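Local coordinates for autoinducer 2-binding protein LsrB (Clostridium saccharobutylicum DSM 13864, PDB 6DSP), which binds the quorum-sensing signal autoinducer-2 in a cleft between two lobes, as a receptor of the bacterial solute-binding protein 2 family, at residues K257-W271 / E333-F347. Sequence-based numbering, arbitrary orientation.
Sequences KQYCNDGILTRWGLW and ERTIFTKDNMNNYDF. With PAV ((2R,4S)-2-methyl-2,3,3,4-tetrahydroxytetrahydrofuran), chain C.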
ATOM      1  N   LYS A 257     -14.935   6.741   6.491  1.00 16.42           N
ATOM      2  CA  LYS A 257     -15.659   7.224   7.663  1.00 16.89           C
ATOM      3  C   LYS A 257     -17.151   6.967   7.544  1.00 17.18           C
ATOM      4  O   LYS A 257     -17.795   6.564   8.525  1.00 17.72           O
ATOM      5  CB  LYS A 257     -15.389   8.702   7.896  1.00 17.65           C
ATOM      6  CG  LYS A 257     -13.999   8.977   8.450  1.00 18.35           C
ATOM      7  CD  LYS A 257     -13.776  10.458   8.519  1.00 19.31           C
ATOM      8  CE  LYS A 257     -12.372  10.794   8.990  1.00 20.31           C
ATOM      9  NZ  LYS A 257     -12.138  12.271   8.947  1.00 21.40           N
ATOM     10  N   GLN A 258     -17.735   7.213   6.364  1.00 17.19           N
ATOM     11  CA  GLN A 258     -19.178   7.046   6.240  1.00 18.45           C
ATOM     12  C   GLN A 258     -19.583   5.586   6.403  1.00 17.17           C
ATOM     13  O   GLN A 258     -20.578   5.285   7.064  1.00 17.61           O
ATOM     14  CB  GLN A 258     -19.690   7.610   4.912  1.00 21.99           C
ATOM     15  CG  GLN A 258     -21.209   7.694   4.894  1.00 26.88           C
ATOM     16  CD  GLN A 258     -21.696   8.655   5.956  1.00 32.53           C
ATOM     17  OE1 GLN A 258     -22.394   8.265   6.906  1.00 35.82           O
ATOM     18  NE2 GLN A 258     -21.342   9.931   5.799  1.00 33.55           N
ATOM     19  N   TYR A 259     -18.817   4.664   5.811  1.00 15.56           N
ATOM     20  CA  TYR A 259     -19.099   3.244   6.003  1.00 15.48           C
ATOM     21  C   TYR A 259     -19.032   2.873   7.472  1.00 15.63           C
ATOM     22  O   TYR A 259     -19.828   2.060   7.955  1.00 16.16           O
ATOM     23  CB  TYR A 259     -18.108   2.370   5.216  1.00 15.00           C
ATOM     24  CG  TYR A 259     -18.262   2.474   3.705  1.00 14.34           C
ATOM     25  CD1 TYR A 259     -19.476   2.168   3.086  1.00 14.41           C
ATOM     26  CD2 TYR A 259     -17.191   2.909   2.888  1.00 14.58           C
ATOM     27  CE1 TYR A 259     -19.634   2.303   1.715  1.00 14.58           C
ATOM     28  CE2 TYR A 259     -17.331   3.026   1.503  1.00 14.47           C
ATOM     29  CZ  TYR A 259     -18.564   2.729   0.927  1.00 14.72           C
ATOM     30  OH  TYR A 259     -18.682   2.878  -0.429  1.00 15.65           O
ATOM     31  N   CYS A 260     -18.070   3.437   8.191  1.00 15.86           N
ATOM     32  CA  CYS A 260     -17.952   3.117   9.607  1.00 16.96           C
ATOM     33  C   CYS A 260     -19.103   3.723  10.408  1.00 18.26           C
ATOM     34  O   CYS A 260     -19.712   3.042  11.257  1.00 18.53           O
ATOM     35  CB  CYS A 260     -16.556   3.556  10.088  1.00 17.58           C
ATOM     36  SG  CYS A 260     -16.207   3.078  11.785  1.00 18.55           S
ATOM     37  N   ASN A 261     -19.467   4.975  10.100  1.00 18.28           N
ATOM     38  CA  ASN A 261     -20.607   5.611  10.772  1.00 19.57           C
ATOM     39  C   ASN A 261     -21.912   4.878  10.478  1.00 19.86           C
ATOM     40  O   ASN A 261     -22.824   4.866  11.319  1.00 21.58           O
ATOM     41  CB  ASN A 261     -20.731   7.082  10.356  1.00 21.02           C
ATOM     42  CG  ASN A 261     -19.697   7.961  11.032  1.00 22.76           C
ATOM     43  OD1 ASN A 261     -19.352   7.735  12.190  1.00 23.90           O
ATOM     44  ND2 ASN A 261     -19.216   8.971  10.328  1.00 23.57           N
ATOM     45  N   ASP A 262     -22.021   4.262   9.307  1.00 18.95           N
ATOM     46  CA  ASP A 262     -23.220   3.514   8.939  1.00 19.17           C
ATOM     47  C   ASP A 262     -23.181   2.078   9.434  1.00 18.79           C
ATOM     48  O   ASP A 262     -24.083   1.297   9.099  1.00 20.02           O
ATOM     49  CB  ASP A 262     -23.403   3.514   7.415  1.00 20.99           C
ATOM     50  CG  ASP A 262     -23.805   4.874   6.887  1.00 23.55           C
ATOM     51  OD1 ASP A 262     -24.200   5.709   7.725  1.00 25.71           O
ATOM     52  OD2 ASP A 262     -23.730   5.109   5.650  1.00 24.11           O
ATOM     53  N   GLY A 263     -22.143   1.704  10.188  1.00 17.98           N
ATOM     54  CA  GLY A 263     -22.081   0.393  10.809  1.00 17.81           C
ATOM     55  C   GLY A 263     -21.693  -0.723   9.875  1.00 16.01           C
ATOM     56  O   GLY A 263     -21.923  -1.894  10.194  1.00 16.05           O
ATOM     57  N   ILE A 264     -21.094  -0.408   8.722  1.00 15.26           N
ATOM     58  CA  ILE A 264     -20.795  -1.447   7.754  1.00 15.02           C
ATOM     59  C   ILE A 264     -19.538  -2.203   8.154  1.00 14.84           C
ATOM     60  O   ILE A 264     -19.421  -3.398   7.853  1.00 15.22           O
ATOM     61  CB  ILE A 264     -20.653  -0.859   6.324  1.00 15.05           C
ATOM     62  CG1 ILE A 264     -21.882  -0.031   5.947  1.00 16.27           C
ATOM     63  CG2 ILE A 264     -20.390  -1.977   5.305  1.00 15.63           C
ATOM     64  CD1 ILE A 264     -23.168  -0.821   6.032  1.00 17.59           C
ATOM     65  N   LEU A 265     -18.557  -1.520   8.754  1.00 14.40           N
ATOM     66  CA  LEU A 265     -17.362  -2.189   9.263  1.00 15.11           C
ATOM     67  C   LEU A 265     -16.926  -1.495  10.546  1.00 15.53           C
ATOM     68  O   LEU A 265     -17.190  -0.313  10.759  1.00 16.19           O
ATOM     69  CB  LEU A 265     -16.189  -2.232   8.246  1.00 15.27           C
ATOM     70  CG  LEU A 265     -15.306  -0.982   8.112  1.00 15.09           C
ATOM     71  CD1 LEU A 265     -14.054  -1.292   7.278  1.00 14.99           C
ATOM     72  CD2 LEU A 265     -16.066   0.164   7.462  1.00 15.47           C
ATOM     73  N   THR A 266     -16.173  -2.230  11.350  1.00 15.55           N
ATOM     74  CA  THR A 266     -15.727  -1.731  12.633  1.00 16.26           C
ATOM     75  C   THR A 266     -14.337  -1.129  12.582  1.00 15.50           C
ATOM     76  O   THR A 266     -14.062  -0.172  13.312  1.00 16.27           O
ATOM     77  CB  THR A 266     -15.701  -2.915  13.636  1.00 19.44           C
ATOM     78  OG1 THR A 266     -17.004  -3.518  13.681  1.00 22.91           O
ATOM     79  CG2 THR A 266     -15.298  -2.450  15.023  1.00 20.55           C
ATOM     80  N   ARG A 267     -13.436  -1.670  11.756  1.00 14.44           N
ATOM     81  CA  ARG A 267     -12.018  -1.434  11.974  1.00 14.57           C
ATOM     82  C   ARG A 267     -11.275  -1.661  10.667  1.00 13.66           C
ATOM     83  O   ARG A 267     -11.555  -2.626   9.954  1.00 14.34           O
ATOM     84  CB  ARG A 267     -11.518  -2.421  13.047  1.00 15.71           C
ATOM     85  CG  ARG A 267     -10.023  -2.389  13.309  1.00 16.76           C
ATOM     86  CD  ARG A 267      -9.674  -3.400  14.417  1.00 17.28           C
ATOM     87  NE  ARG A 267     -10.075  -2.967  15.751  1.00 17.77           N
ATOM     88  CZ  ARG A 267     -11.178  -3.374  16.392  1.00 18.86           C
ATOM     89  NH1 ARG A 267     -12.030  -4.218  15.802  1.00 19.60           N
ATOM     90  NH2 ARG A 267     -11.423  -2.929  17.624  1.00 19.66           N
ATOM     91  N   TRP A 268     -10.310  -0.789  10.383  1.00 13.54           N
ATOM     92  CA  TRP A 268      -9.412  -0.953   9.236  1.00 13.23           C
ATOM     93  C   TRP A 268      -8.145  -0.201   9.593  1.00 13.47           C
ATOM     94  O   TRP A 268      -8.068   0.415  10.653  1.00 14.32           O
ATOM     95  CB  TRP A 268     -10.070  -0.431   7.936  1.00 13.35           C
ATOM     96  CG  TRP A 268     -10.137   1.068   7.847  1.00 13.82           C
ATOM     97  CD1 TRP A 268      -9.337   1.860   7.086  1.00 14.46           C
ATOM     98  CD2 TRP A 268     -11.067   1.937   8.509  1.00 14.43           C
ATOM     99  NE1 TRP A 268      -9.682   3.168   7.252  1.00 14.51           N
ATOM    100  CE2 TRP A 268     -10.728   3.256   8.138  1.00 14.86           C
ATOM    101  CE3 TRP A 268     -12.126   1.729   9.418  1.00 15.30           C
ATOM    102  CZ2 TRP A 268     -11.412   4.370   8.630  1.00 15.79           C
ATOM    103  CZ3 TRP A 268     -12.813   2.849   9.902  1.00 16.73           C
ATOM    104  CH2 TRP A 268     -12.449   4.147   9.505  1.00 16.13           C
ATOM    105  N   GLY A 269      -7.140  -0.249   8.714  1.00 12.78           N
ATOM    106  CA  GLY A 269      -5.877   0.385   9.026  1.00 14.02           C
ATOM    107  C   GLY A 269      -5.252   1.144   7.874  1.00 13.47           C
ATOM    108  O   GLY A 269      -5.673   1.044   6.713  1.00 12.91           O
ATOM    109  N   LEU A 270      -4.202   1.877   8.221  1.00 13.47           N
ATOM    110  CA  LEU A 270      -3.304   2.476   7.233  1.00 13.17           C
ATOM    111  C   LEU A 270      -2.078   2.960   7.993  1.00 13.54           C
ATOM    112  O   LEU A 270      -1.568   2.243   8.868  1.00 14.15           O
ATOM    113  CB  LEU A 270      -3.972   3.587   6.401  1.00 13.14           C
ATOM    114  CG  LEU A 270      -3.265   3.784   5.039  1.00 13.29           C
ATOM    115  CD1 LEU A 270      -3.621   2.712   4.009  1.00 14.57           C
ATOM    116  CD2 LEU A 270      -3.553   5.190   4.500  1.00 14.44           C
ATOM    117  N   TRP A 271      -1.582   4.137   7.636  1.00 13.91           N
ATOM    118  CA  TRP A 271      -0.322   4.719   8.089  1.00 13.47           C
ATOM    119  C   TRP A 271      -0.333   6.114   7.467  1.00 14.39           C
ATOM    120  O   TRP A 271      -1.247   6.454   6.704  1.00 14.65           O
ATOM    121  CB  TRP A 271       0.888   3.877   7.598  1.00 12.95           C
ATOM    122  CG  TRP A 271       0.838   3.588   6.119  1.00 13.14           C
ATOM    123  CD1 TRP A 271       1.252   4.423   5.111  1.00 13.28           C
ATOM    124  CD2 TRP A 271       0.277   2.434   5.474  1.00 12.47           C
ATOM    125  NE1 TRP A 271       0.985   3.866   3.882  1.00 13.19           N
ATOM    126  CE2 TRP A 271       0.387   2.640   4.069  1.00 12.63           C
ATOM    127  CE3 TRP A 271      -0.269   1.231   5.937  1.00 13.16           C
ATOM    128  CZ2 TRP A 271      -0.046   1.685   3.142  1.00 12.64           C
ATOM    129  CZ3 TRP A 271      -0.702   0.290   5.008  1.00 12.97           C
ATOM    130  CH2 TRP A 271      -0.593   0.531   3.622  1.00 13.12           C
ATOM    131  N   GLU A 333       5.503   3.835  12.193  1.00 21.10           N
ATOM    132  CA  GLU A 333       4.259   3.395  12.800  1.00 23.03           C
ATOM    133  C   GLU A 333       3.192   3.185  11.744  1.00 19.23           C
ATOM    134  O   GLU A 333       3.251   3.749  10.649  1.00 18.94           O
ATOM    135  CB  GLU A 333       3.767   4.303  13.932  1.00 30.52           C
ATOM    136  CG  GLU A 333       3.080   5.541  13.473  1.00 38.01           C
ATOM    137  CD  GLU A 333       2.785   6.482  14.634  1.00 44.74           C
ATOM    138  OE1 GLU A 333       3.291   6.234  15.749  1.00 47.06           O
ATOM    139  OE2 GLU A 333       2.057   7.477  14.423  1.00 47.20           O
ATOM    140  N   ARG A 334       2.252   2.313  12.066  1.00 17.18           N
ATOM    141  CA  ARG A 334       1.014   2.114  11.333  1.00 16.52           C
ATOM    142  C   ARG A 334      -0.150   2.428  12.264  1.00 16.83           C
ATOM    143  O   ARG A 334       0.020   2.526  13.489  1.00 19.37           O
ATOM    144  CB  ARG A 334       0.941   0.692  10.751  1.00 16.87           C
ATOM    145  CG  ARG A 334       2.012   0.483   9.669  1.00 16.89           C
ATOM    146  CD  ARG A 334       2.832  -0.781   9.885  1.00 18.28           C
ATOM    147  NE  ARG A 334       3.667  -0.678  11.073  1.00 19.65           N
ATOM    148  CZ  ARG A 334       4.832  -0.044  11.125  1.00 20.22           C
ATOM    149  NH1 ARG A 334       5.344   0.563  10.057  1.00 19.51           N
ATOM    150  NH2 ARG A 334       5.486  -0.009  12.276  1.00 22.37           N
ATOM    151  N   THR A 335      -1.346   2.587  11.687  1.00 16.02           N
ATOM    152  CA  THR A 335      -2.487   3.148  12.398  1.00 16.51           C
ATOM    153  C   THR A 335      -3.691   2.241  12.218  1.00 15.52           C
ATOM    154  O   THR A 335      -4.001   1.835  11.095  1.00 15.39           O
ATOM    155  CB  THR A 335      -2.823   4.550  11.866  1.00 19.55           C
ATOM    156  OG1 THR A 335      -1.627   5.349  11.869  1.00 22.64           O
ATOM    157  CG2 THR A 335      -3.905   5.195  12.745  1.00 20.47           C
ATOM    158  N   ILE A 336      -4.388   1.938  13.319  1.00 16.64           N
ATOM    159  CA  ILE A 336      -5.636   1.186  13.275  1.00 16.93           C
ATOM    160  C   ILE A 336      -6.773   2.152  13.565  1.00 16.80           C
ATOM    161  O   ILE A 336      -6.754   2.833  14.599  1.00 17.95           O
ATOM    162  CB  ILE A 336      -5.629   0.014  14.272  1.00 18.17           C
ATOM    163  CG1 ILE A 336      -4.529  -0.986  13.904  1.00 20.18           C
ATOM    164  CG2 ILE A 336      -6.968  -0.672  14.275  1.00 18.42           C
ATOM    165  CD1 ILE A 336      -4.257  -1.995  15.001  1.00 21.90           C
ATOM    166  N   PHE A 337      -7.758   2.213  12.667  1.00 15.77           N
ATOM    167  CA  PHE A 337      -8.893   3.121  12.808  1.00 15.89           C
ATOM    168  C   PHE A 337     -10.137   2.370  13.254  1.00 15.70           C
ATOM    169  O   PHE A 337     -10.421   1.256  12.782  1.00 15.41           O
ATOM    170  CB  PHE A 337      -9.234   3.810  11.484  1.00 16.54           C
ATOM    171  CG  PHE A 337      -8.084   4.500  10.839  1.00 16.56           C
ATOM    172  CD1 PHE A 337      -7.607   5.712  11.324  1.00 17.99           C
ATOM    173  CD2 PHE A 337      -7.474   3.947   9.712  1.00 16.54           C
ATOM    174  CE1 PHE A 337      -6.550   6.362  10.704  1.00 17.53           C
ATOM    175  CE2 PHE A 337      -6.418   4.619   9.090  1.00 17.15           C
ATOM    176  CZ  PHE A 337      -5.944   5.804   9.602  1.00 17.40           C
ATOM    177  N   THR A 338     -10.883   2.984  14.168  1.00 16.45           N
ATOM    178  CA  THR A 338     -12.252   2.588  14.473  1.00 17.98           C
ATOM    179  C   THR A 338     -13.073   3.873  14.590  1.00 18.56           C
ATOM    180  O   THR A 338     -12.551   4.982  14.423  1.00 18.78           O
ATOM    181  CB  THR A 338     -12.368   1.809  15.791  1.00 18.94           C
ATOM    182  OG1 THR A 338     -12.203   2.729  16.885  1.00 19.86           O
ATOM    183  CG2 THR A 338     -11.372   0.649  15.857  1.00 19.48           C
ATOM    184  N   LYS A 339     -14.370   3.742  14.885  1.00 19.53           N
ATOM    185  CA  LYS A 339     -15.165   4.945  15.070  1.00 21.15           C
ATOM    186  C   LYS A 339     -14.626   5.802  16.210  1.00 21.39           C
ATOM    187  O   LYS A 339     -14.920   6.999  16.263  1.00 22.30           O
ATOM    188  CB  LYS A 339     -16.626   4.544  15.321  1.00 23.91           C
ATOM    189  CG  LYS A 339     -16.877   3.935  16.700  1.00 27.89           C
ATOM    190  CD  LYS A 339     -18.348   3.630  16.892  1.00 31.94           C
ATOM    191  CE  LYS A 339     -18.552   2.771  18.118  1.00 35.21           C
ATOM    192  NZ  LYS A 339     -18.013   3.411  19.349  1.00 37.56           N
ATOM    193  N   ASP A 340     -13.849   5.221  17.129  1.00 21.67           N
ATOM    194  CA  ASP A 340     -13.405   5.970  18.302  1.00 23.80           C
ATOM    195  C   ASP A 340     -12.231   6.897  18.016  1.00 22.76           C
ATOM    196  O   ASP A 340     -12.017   7.848  18.772  1.00 23.49           O
ATOM    197  CB  ASP A 340     -13.027   5.003  19.421  1.00 27.64           C
ATOM    198  CG  ASP A 340     -14.216   4.268  19.971  1.00 31.78           C
ATOM    199  OD1 ASP A 340     -15.346   4.805  19.862  1.00 33.06           O
ATOM    200  OD2 ASP A 340     -14.009   3.157  20.507  1.00 33.67           O
ATOM    201  N   ASN A 341     -11.449   6.654  16.956  1.00 21.44           N
ATOM    202  CA  ASN A 341     -10.359   7.566  16.626  1.00 20.81           C
ATOM    203  C   ASN A 341     -10.372   8.093  15.199  1.00 20.29           C
ATOM    204  O   ASN A 341      -9.548   8.968  14.892  1.00 20.85           O
ATOM    205  CB  ASN A 341      -8.989   6.929  16.913  1.00 20.49           C
ATOM    206  CG  ASN A 341      -8.692   5.741  15.998  1.00 20.82           C
ATOM    207  OD1 ASN A 341      -9.579   5.259  15.302  1.00 20.87           O
ATOM    208  ND2 ASN A 341      -7.433   5.285  15.964  1.00 21.33           N
ATOM    209  N   MET A 342     -11.256   7.599  14.311  1.00 19.97           N
ATOM    210  CA  MET A 342     -11.142   7.972  12.899  1.00 20.07           C
ATOM    211  C   MET A 342     -11.298   9.474  12.694  1.00 21.52           C
ATOM    212  O   MET A 342     -10.735  10.036  11.740  1.00 21.73           O
ATOM    213  CB  MET A 342     -12.164   7.209  12.051  1.00 19.41           C
ATOM    214  CG  MET A 342     -13.605   7.618  12.339  1.00 19.07           C
ATOM    215  SD  MET A 342     -14.727   6.501  11.492  1.00 18.55           S
ATOM    216  CE  MET A 342     -16.281   7.384  11.701  1.00 19.79           C
ATOM    217  N   ASN A 343     -12.048  10.144  13.561  1.00 21.76           N
ATOM    218  CA  ASN A 343     -12.283  11.569  13.380  1.00 23.32           C
ATOM    219  C   ASN A 343     -11.105  12.412  13.831  1.00 23.90           C
ATOM    220  O   ASN A 343     -11.138  13.638  13.661  1.00 24.59           O
ATOM    221  CB  ASN A 343     -13.579  11.986  14.079  1.00 24.25           C
ATOM    222  CG  ASN A 343     -14.783  11.327  13.461  1.00 25.23           C
ATOM    223  OD1 ASN A 343     -14.932  11.327  12.235  1.00 25.57           O
ATOM    224  ND2 ASN A 343     -15.625  10.721  14.289  1.00 25.64           N
ATOM    225  N   ASN A 344     -10.058  11.784  14.361  1.00 23.27           N
ATOM    226  CA  ASN A 344      -8.825  12.501  14.654  1.00 23.50           C
ATOM    227  C   ASN A 344      -7.970  12.699  13.416  1.00 23.20           C
ATOM    228  O   ASN A 344      -6.923  13.347  13.504  1.00 24.26           O
ATOM    229  CB  ASN A 344      -8.013  11.749  15.717  1.00 24.95           C
ATOM    230  CG  ASN A 344      -8.749  11.621  17.031  1.00 27.35           C
ATOM    231  OD1 ASN A 344      -9.661  12.397  17.319  1.00 28.57           O
ATOM    232  ND2 ASN A 344      -8.346  10.653  17.847  1.00 28.19           N
ATOM    233  N   TYR A 345      -8.371  12.144  12.277  1.00 22.46           N
ATOM    234  CA  TYR A 345      -7.554  12.166  11.078  1.00 22.47           C
ATOM    235  C   TYR A 345      -8.322  12.856   9.961  1.00 23.39           C
ATOM    236  O   TYR A 345      -9.557  12.839   9.928  1.00 24.89           O
ATOM    237  CB  TYR A 345      -7.198  10.724  10.651  1.00 21.94           C
ATOM    238  CG  TYR A 345      -6.442   9.991  11.728  1.00 21.81           C
ATOM    239  CD1 TYR A 345      -7.102   9.309  12.735  1.00 21.78           C
ATOM    240  CD2 TYR A 345      -5.055  10.011  11.759  1.00 22.45           C
ATOM    241  CE1 TYR A 345      -6.394   8.680  13.743  1.00 22.28           C
ATOM    242  CE2 TYR A 345      -4.350   9.369  12.746  1.00 22.83           C
ATOM    243  CZ  TYR A 345      -5.022   8.722  13.752  1.00 22.77           C
ATOM    244  OH  TYR A 345      -4.308   8.077  14.746  1.00 23.90           O
ATOM    245  N   ASP A 346      -7.586  13.460   9.029  1.00 23.20           N
ATOM    246  CA  ASP A 346      -8.210  14.176   7.927  1.00 24.36           C
ATOM    247  C   ASP A 346      -7.406  13.955   6.648  1.00 23.62           C
ATOM    248  O   ASP A 346      -6.844  14.880   6.060  1.00 24.67           O
ATOM    249  CB  ASP A 346      -8.347  15.657   8.234  1.00 26.60           C
ATOM    250  CG  ASP A 346      -9.049  16.410   7.134  1.00 29.21           C
ATOM    251  OD1 ASP A 346      -9.726  15.762   6.308  1.00 30.04           O
ATOM    252  OD2 ASP A 346      -8.920  17.655   7.088  1.00 30.88           O
ATOM    253  N   PHE A 347      -7.376  12.706   6.199  1.00 21.82           N
ATOM    254  CA  PHE A 347      -6.768  12.369   4.909  1.00 21.36           C
ATOM    255  C   PHE A 347      -7.361  11.088   4.375  1.00 21.97           C
ATOM    256  O   PHE A 347      -8.095  10.436   5.117  1.00 19.51           O
ATOM    257  CB  PHE A 347      -5.246  12.244   5.017  1.00 20.86           C
ATOM    258  CG  PHE A 347      -4.777  11.017   5.724  1.00 20.69           C
ATOM    259  CD1 PHE A 347      -4.729  10.965   7.118  1.00 21.47           C
ATOM    260  CD2 PHE A 347      -4.325   9.919   5.003  1.00 20.72           C
ATOM    261  CE1 PHE A 347      -4.253   9.832   7.769  1.00 21.36           C
ATOM    262  CE2 PHE A 347      -3.859   8.786   5.651  1.00 20.73           C
ATOM    263  CZ  PHE A 347      -3.816   8.743   7.032  1.00 20.60           C
ATOM    264  OXT PHE A 347      -7.148  10.706   3.211  1.00 26.41           O
TER
HETATM  265  O2  PAV C 401      -3.166  -1.146   0.439  1.00 16.29           O
HETATM  266  C2  PAV C 401      -2.773   0.029  -0.301  1.00 12.17           C
HETATM  267  C1  PAV C 401      -3.114   1.341   0.439  1.00 16.09           C
HETATM  268  O5  PAV C 401      -3.745   0.049  -1.487  1.00 11.84           O
HETATM  269  C5  PAV C 401      -3.136   0.745  -2.486  1.00 12.63           C
HETATM  270  C4  PAV C 401      -1.675   0.988  -2.066  1.00 13.53           C
HETATM  271  O4  PAV C 401      -0.791   0.718  -3.150  1.00 12.39           O
HETATM  272  C3  PAV C 401      -1.534   0.035  -0.874  1.00 12.52           C
HETATM  273  O3  PAV C 401      -0.579   0.518   0.031  1.00 13.45           O
HETATM  274  O13 PAV C 401      -1.205  -1.260  -1.325  1.00 12.53           O
HETATM  275  O   HOH W   1     -14.096  13.411  10.651  1.00 24.59           O
HETATM  276  O   HOH W   2     -17.290  11.051  10.849  1.00 26.44           O
HETATM  277  O   HOH W   3     -18.287   9.470  13.930  1.00 26.63           O
HETATM  278  O   HOH W   4     -15.841   1.242  14.831  1.00 21.43           O
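F337 lies against one face of the W268 indole: its CB sits 3.6 Å from the centroid of the six-membered ring, almost on the normal, a CH-pi contact, while the two aromatic planes are inclined by 34°. M342 reaches the same indole at its edge, a Met-aromatic contact with SD 3.8 Å from W268 CH2. With CG set between the backbone N and the carbonyl carbon (chi1 68°) and the rest extended, M342 runs across K257, packs SD on C260 CB and ends at the amide of N261. Next to it the K257 ammonium donates to the carbonyl of Y345 (NZ to O, 2.8 Å) and to N254. Three waters link K257 and N261 to N343.

Antiparallel hydrogen-bonded pairing of W268 with F337 and L270 with T335 puts all four side chains on one face. L270 CD1 comes within 3.9 Å of PAV C1 and the W271 ring turns its edge to PAV O3, so the end of 257-271 lines the autoinducer-2 pocket. N341 braces the turn after strand 335-337, its amide bonding I336 O and T338 N. The ribbon belongs to the inter-lobe crossings of this fold; G269 is backbone-bonded to G249 and A251 beside strand 246-249, W268 touches helix 227-237, and R267 bridges to E144 on helix 127-144.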